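Local structure of lectin (Pleurotus ostreatus, 6T0Q) at residues 116-120 / 121-125; 104-107 / 108-111. The protein is a calcium-containing mushroom lectin that binds N-acetyl-D-galactosamine and probably other galactose-type sugars. All coordinates share one frame; numbering follows the deposited sequence.

Contact 1. Residues 116-120 / 121-125; sequences GQNLV and ANSPA. With CA (calcium ion), chain F.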
loop_
_atom_site.group_PDB
_atom_site.type_symbol
_atom_site.label_atom_id
_atom_site.label_comp_id
_atom_site.label_asym_id
_atom_site.label_seq_id
_atom_site.Cartn_x
_atom_site.Cartn_y
_atom_site.Cartn_z
ATOM N N GLY A 116 -17.932 -2.600 -34.132
ATOM C CA GLY A 116 -18.666 -3.815 -34.445
ATOM C C GLY A 116 -18.198 -4.376 -35.776
ATOM O O GLY A 116 -17.814 -3.633 -36.672
ATOM N N GLN A 117 -18.216 -5.699 -35.901
ATOM C CA GLN A 117 -17.653 -6.327 -37.089
ATOM C C GLN A 117 -18.596 -7.403 -37.602
ATOM O O GLN A 117 -18.956 -8.328 -36.865
ATOM C CB GLN A 117 -16.270 -6.920 -36.792
ATOM C CG GLN A 117 -15.565 -7.432 -38.027
ATOM C CD GLN A 117 -14.130 -7.884 -37.758
ATOM O OE1 GLN A 117 -13.753 -8.192 -36.620
ATOM N NE2 GLN A 117 -13.323 -7.924 -38.815
ATOM N N ASN A 118 -18.993 -7.274 -38.866
ATOM C CA ASN A 118 -19.718 -8.329 -39.563
ATOM C C ASN A 118 -18.711 -9.150 -40.354
ATOM O O ASN A 118 -18.021 -8.613 -41.229
ATOM C CB ASN A 118 -20.775 -7.750 -40.502
ATOM C CG ASN A 118 -21.607 -8.838 -41.176
ATOM O OD1 ASN A 118 -21.704 -9.955 -40.670
ATOM N ND2 ASN A 118 -22.193 -8.521 -42.328
ATOM N N LEU A 119 -18.627 -10.445 -40.048
ATOM C CA LEU A 119 -17.627 -11.313 -40.652
ATOM C C LEU A 119 -18.156 -12.128 -41.823
ATOM O O LEU A 119 -17.354 -12.693 -42.572
ATOM C CB LEU A 119 -17.059 -12.283 -39.600
ATOM C CG LEU A 119 -16.273 -11.601 -38.480
ATOM C CD1 LEU A 119 -15.893 -12.606 -37.394
ATOM C CD2 LEU A 119 -15.035 -10.944 -39.067
ATOM N N VAL A 120 -19.470 -12.210 -42.000
ATOM C CA VAL A 120 -20.070 -13.160 -42.927
ATOM C C VAL A 120 -20.907 -12.381 -43.929
ATOM O O VAL A 120 -21.801 -11.619 -43.536
ATOM C CB VAL A 120 -20.916 -14.205 -42.186
ATOM C CG1 VAL A 120 -21.612 -15.127 -43.176
ATOM C CG2 VAL A 120 -20.024 -15.016 -41.217
ATOM N N ALA A 121 -20.619 -12.570 -45.218
ATOM C CA ALA A 121 -21.340 -11.840 -46.255
ATOM C C ALA A 121 -22.810 -12.244 -46.270
ATOM O O ALA A 121 -23.167 -13.380 -45.955
ATOM C CB ALA A 121 -20.709 -12.096 -47.629
ATOM N N ASN A 122 -23.667 -11.288 -46.627
ATOM C CA ASN A 122 -25.107 -11.493 -46.762
ATOM C C ASN A 122 -25.767 -11.902 -45.452
ATOM O O ASN A 122 -26.831 -12.520 -45.474
ATOM C CB ASN A 122 -25.444 -12.540 -47.838
ATOM C CG ASN A 122 -24.807 -12.228 -49.179
ATOM O OD1 ASN A 122 -24.862 -11.095 -49.652
ATOM N ND2 ASN A 122 -24.189 -13.235 -49.791
ATOM N N SER A 123 -25.181 -11.562 -44.308
ATOM C CA SER A 123 -25.699 -11.995 -43.019
ATOM C C SER A 123 -26.095 -10.778 -42.190
ATOM O O SER A 123 -25.669 -9.656 -42.484
ATOM C CB SER A 123 -24.656 -12.834 -42.259
ATOM O OG SER A 123 -23.645 -12.010 -41.696
ATOM N N PRO A 124 -26.926 -10.953 -41.162
ATOM C CA PRO A 124 -27.296 -9.806 -40.322
ATOM C C PRO A 124 -26.091 -9.299 -39.541
ATOM O O PRO A 124 -25.097 -9.999 -39.357
ATOM C CB PRO A 124 -28.383 -10.359 -39.391
ATOM C CG PRO A 124 -28.242 -11.848 -39.434
ATOM C CD PRO A 124 -27.624 -12.196 -40.767
ATOM N N ALA A 125 -26.182 -8.049 -39.092
ATOM C CA ALA A 125 -25.100 -7.431 -38.332
ATOM C C ALA A 125 -25.694 -6.580 -37.224
ATOM O O ALA A 125 -26.690 -5.888 -37.440
ATOM C CB ALA A 125 -24.207 -6.549 -39.228
HETATM CA CA CA F . -23.072 -11.487 -39.275
HETATM O O HOH W 1 -22.586 -14.168 -39.132
#
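Asn118 and Ser123, five residues apart round a turn, meet at a shared calcium ion, which Asn118 OD1 and Ser123 OG both bind at 2.5 Å. Pro124 adds its carbonyl O, a water molecule lies 2.7 Å from the ion, and one carboxylate oxygen each from Asp77 and Asp78 completes the site. The Ser123 hydroxyl does double duty: while OG ligates calcium, it donates a 2.6 Å hydrogen bond to Val120 O, tilted 33° from the carbonyl plane, which fixes its rotation. That carbonyl also takes weak bonds from Ser123 N and from Asn118 ND2. With CG anti to the backbone N (chi1 -176°), the Asn118 amide reaches across the turn with OD1 at the metal, while ND2 bonds more firmly to Ile49 O. Nearer the backbone, Asn118 CB packs on Ala125 CB at 3.9 Å. Val120 to Ser123 form a type II beta turn, and Asn122 and Ser123 face Asn48 as a G1 beta bulge. The site lies at the end of strand 109-118, which runs between strands 51-60 and 79-84, just before the chain enters strand 126-135 of another sheet.

Contact 2. Residues 104-107 / 108-111; sequences ALQP and TWNL. With NAG (2-acetamido-2-deoxy-beta-D-glucopyranose), chain E.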
loop_
_atom_site.group_PDB
_atom_site.type_symbol
_atom_site.label_atom_id
_atom_site.label_comp_id
_atom_site.label_asym_id
_atom_site.label_seq_id
_atom_site.Cartn_x
_atom_site.Cartn_y
_atom_site.Cartn_z
ATOM N N ALA A 104 -14.121 1.337 -14.343
ATOM C CA ALA A 104 -14.250 2.602 -13.626
ATOM C C ALA A 104 -14.666 3.721 -14.579
ATOM O O ALA A 104 -14.376 3.686 -15.777
ATOM C CB ALA A 104 -12.928 2.979 -12.949
ATOM N N LEU A 105 -15.332 4.738 -14.036
ATOM C CA LEU A 105 -15.917 5.791 -14.858
ATOM C C LEU A 105 -15.424 7.160 -14.413
ATOM O O LEU A 105 -14.995 7.349 -13.272
ATOM C CB LEU A 105 -17.450 5.761 -14.794
ATOM C CG LEU A 105 -18.093 4.500 -15.375
ATOM C CD1 LEU A 105 -19.612 4.609 -15.251
ATOM C CD2 LEU A 105 -17.669 4.319 -16.834
ATOM N N GLN A 106 -15.508 8.117 -15.337
ATOM C CA GLN A 106 -15.359 9.520 -14.991
ATOM C C GLN A 106 -16.616 10.014 -14.276
ATOM O O GLN A 106 -17.710 9.484 -14.490
ATOM C CB GLN A 106 -15.104 10.356 -16.246
ATOM C CG GLN A 106 -13.758 10.062 -16.904
ATOM C CD GLN A 106 -13.678 10.568 -18.329
ATOM O OE1 GLN A 106 -14.649 11.107 -18.873
ATOM N NE2 GLN A 106 -12.525 10.389 -18.946
ATOM N N PRO A 107 -16.490 11.032 -13.422
ATOM C CA PRO A 107 -17.637 11.426 -12.584
ATOM C C PRO A 107 -18.818 12.037 -13.333
ATOM O O PRO A 107 -19.962 11.802 -12.921
ATOM C CB PRO A 107 -17.018 12.432 -11.600
ATOM C CG PRO A 107 -15.731 12.864 -12.242
ATOM C CD PRO A 107 -15.238 11.665 -12.977
ATOM N N THR A 108 -18.619 12.819 -14.399
ATOM C CA THR A 108 -19.752 13.559 -14.955
ATOM C C THR A 108 -20.161 13.166 -16.375
ATOM O O THR A 108 -21.324 13.386 -16.748
ATOM C CB THR A 108 -19.473 15.072 -14.928
ATOM O OG1 THR A 108 -18.361 15.373 -15.777
ATOM C CG2 THR A 108 -19.158 15.525 -13.507
ATOM N N TRP A 109 -19.251 12.639 -17.187
ATOM C CA TRP A 109 -19.609 12.157 -18.516
ATOM C C TRP A 109 -18.655 11.034 -18.887
ATOM O O TRP A 109 -17.520 10.989 -18.407
ATOM C CB TRP A 109 -19.563 13.268 -19.585
ATOM C CG TRP A 109 -18.194 13.899 -19.789
ATOM C CD1 TRP A 109 -17.739 15.059 -19.224
ATOM C CD2 TRP A 109 -17.128 13.421 -20.629
ATOM N NE1 TRP A 109 -16.456 15.319 -19.642
ATOM C CE2 TRP A 109 -16.057 14.333 -20.505
ATOM C CE3 TRP A 109 -16.970 12.304 -21.460
ATOM C CZ2 TRP A 109 -14.842 14.167 -21.182
ATOM C CZ3 TRP A 109 -15.756 12.135 -22.132
ATOM C CH2 TRP A 109 -14.710 13.067 -21.990
ATOM N N ASN A 110 -19.124 10.123 -19.744
ATOM C CA ASN A 110 -18.301 8.997 -20.170
ATOM C C ASN A 110 -18.575 8.670 -21.629
ATOM O O ASN A 110 -19.736 8.580 -22.045
ATOM C CB ASN A 110 -18.549 7.771 -19.282
ATOM C CG ASN A 110 -18.044 7.980 -17.870
ATOM O OD1 ASN A 110 -16.852 7.843 -17.609
ATOM N ND2 ASN A 110 -18.943 8.341 -16.957
ATOM N N LEU A 111 -17.503 8.489 -22.399
ATOM C CA LEU A 111 -17.602 8.166 -23.818
ATOM C C LEU A 111 -17.484 6.656 -23.992
ATOM O O LEU A 111 -16.423 6.075 -23.737
ATOM C CB LEU A 111 -16.522 8.883 -24.622
ATOM C CG LEU A 111 -16.569 8.507 -26.105
ATOM C CD1 LEU A 111 -17.830 9.088 -26.772
ATOM C CD2 LEU A 111 -15.310 8.982 -26.801
HETATM C C1 NAG E . -19.764 14.850 -23.204
HETATM C C2 NAG E . -18.523 15.541 -23.770
HETATM C C3 NAG E . -17.955 16.546 -22.763
HETATM C C4 NAG E . -19.025 17.529 -22.298
HETATM C C5 NAG E . -20.242 16.750 -21.793
HETATM C C6 NAG E . -21.405 17.636 -21.412
HETATM C C7 NAG E . -17.285 14.206 -25.411
HETATM C C8 NAG E . -16.215 13.174 -25.624
HETATM N N2 NAG E . -17.513 14.563 -24.144
HETATM O O3 NAG E . -16.878 17.235 -23.384
HETATM O O5 NAG E . -20.725 15.841 -22.802
HETATM O O6 NAG E . -22.108 18.076 -22.565
HETATM O O7 NAG E . -17.923 14.684 -26.342
#
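Asn110 OD1 is gripped by two donors, the backbone N of Gln106 and the side-chain ND2 of Asn85. The Gln106 N to Asn110 OD1 bond is short, at 2.7 Å, and lies in the carbonyl plane on a lone pair. From the same amide, Asn110 ND2 turns back to Gln106 O at 3.0 Å, with that donor tilted 26° from the carbonyl plane. The Asn110 side chain therefore pairs with both backbone polar groups of Gln106, and the two bonds hold its amide against rotation. Ser67 OG also hydrogen-bonds Gln106 O. Leu105 crosses Asn110 at about a right angle, with CB and CD2 packed against the Asn110 amide, CB 3.6 Å from Asn110 OD1.

Beyond CG the Gln106 side chain is extended and runs alongside Trp109, bringing the end of its amide over the six-membered ring on one face of the indole, the two planes 84° apart. An N-acetylglucosamine covers the opposite face. Its N2 lies 3.5 Å from Trp109 CE3, so the six-membered ring lies between the Gln106 amide and the sugar N2. The sugar C3 sits 3.7 Å from Trp109 NE1, while C1 and C5 approach the five-membered side. The sugar thus turns toward the ring the side that bears the C1, C3 and C5 hydrogens of a beta-glucopyranose, an arrangement common where aromatic residues meet carbohydrate. Asn58, Thr60 and Pro163 complete this pocket; as Asn58 opens an Asn-Ile-Thr sequon, the sugar is probably part of an N-linked glycan.

The turn carries the chain from strand 98-104, an outer member of a four-stranded sheet beside strand 67-76, into the start of strand 109-118, where the Asn110 backbone bonds to Ile59 of strand 51-60.

How the contacts relate
Coming from the N terminus, the chain leaves strand 98-104 and reaches contact 2, which closes the loop leading into strand 109-118. It then runs the length of that strand and meets contact 1, which closes the turn leading on to strand 126-135. The two contacts follow in series, neither nested nor crossing, and sit at opposite ends of one strand, their centres about 31 Å apart and their nearest atoms about 14 Å apart. Strands 98-104 and 126-135 belong to the four-stranded sheet, whereas 109-118 belongs to a five-stranded one, so each contact shapes a passage between these sheets: one beside a bound N-acetylglucosamine, the other round calcium.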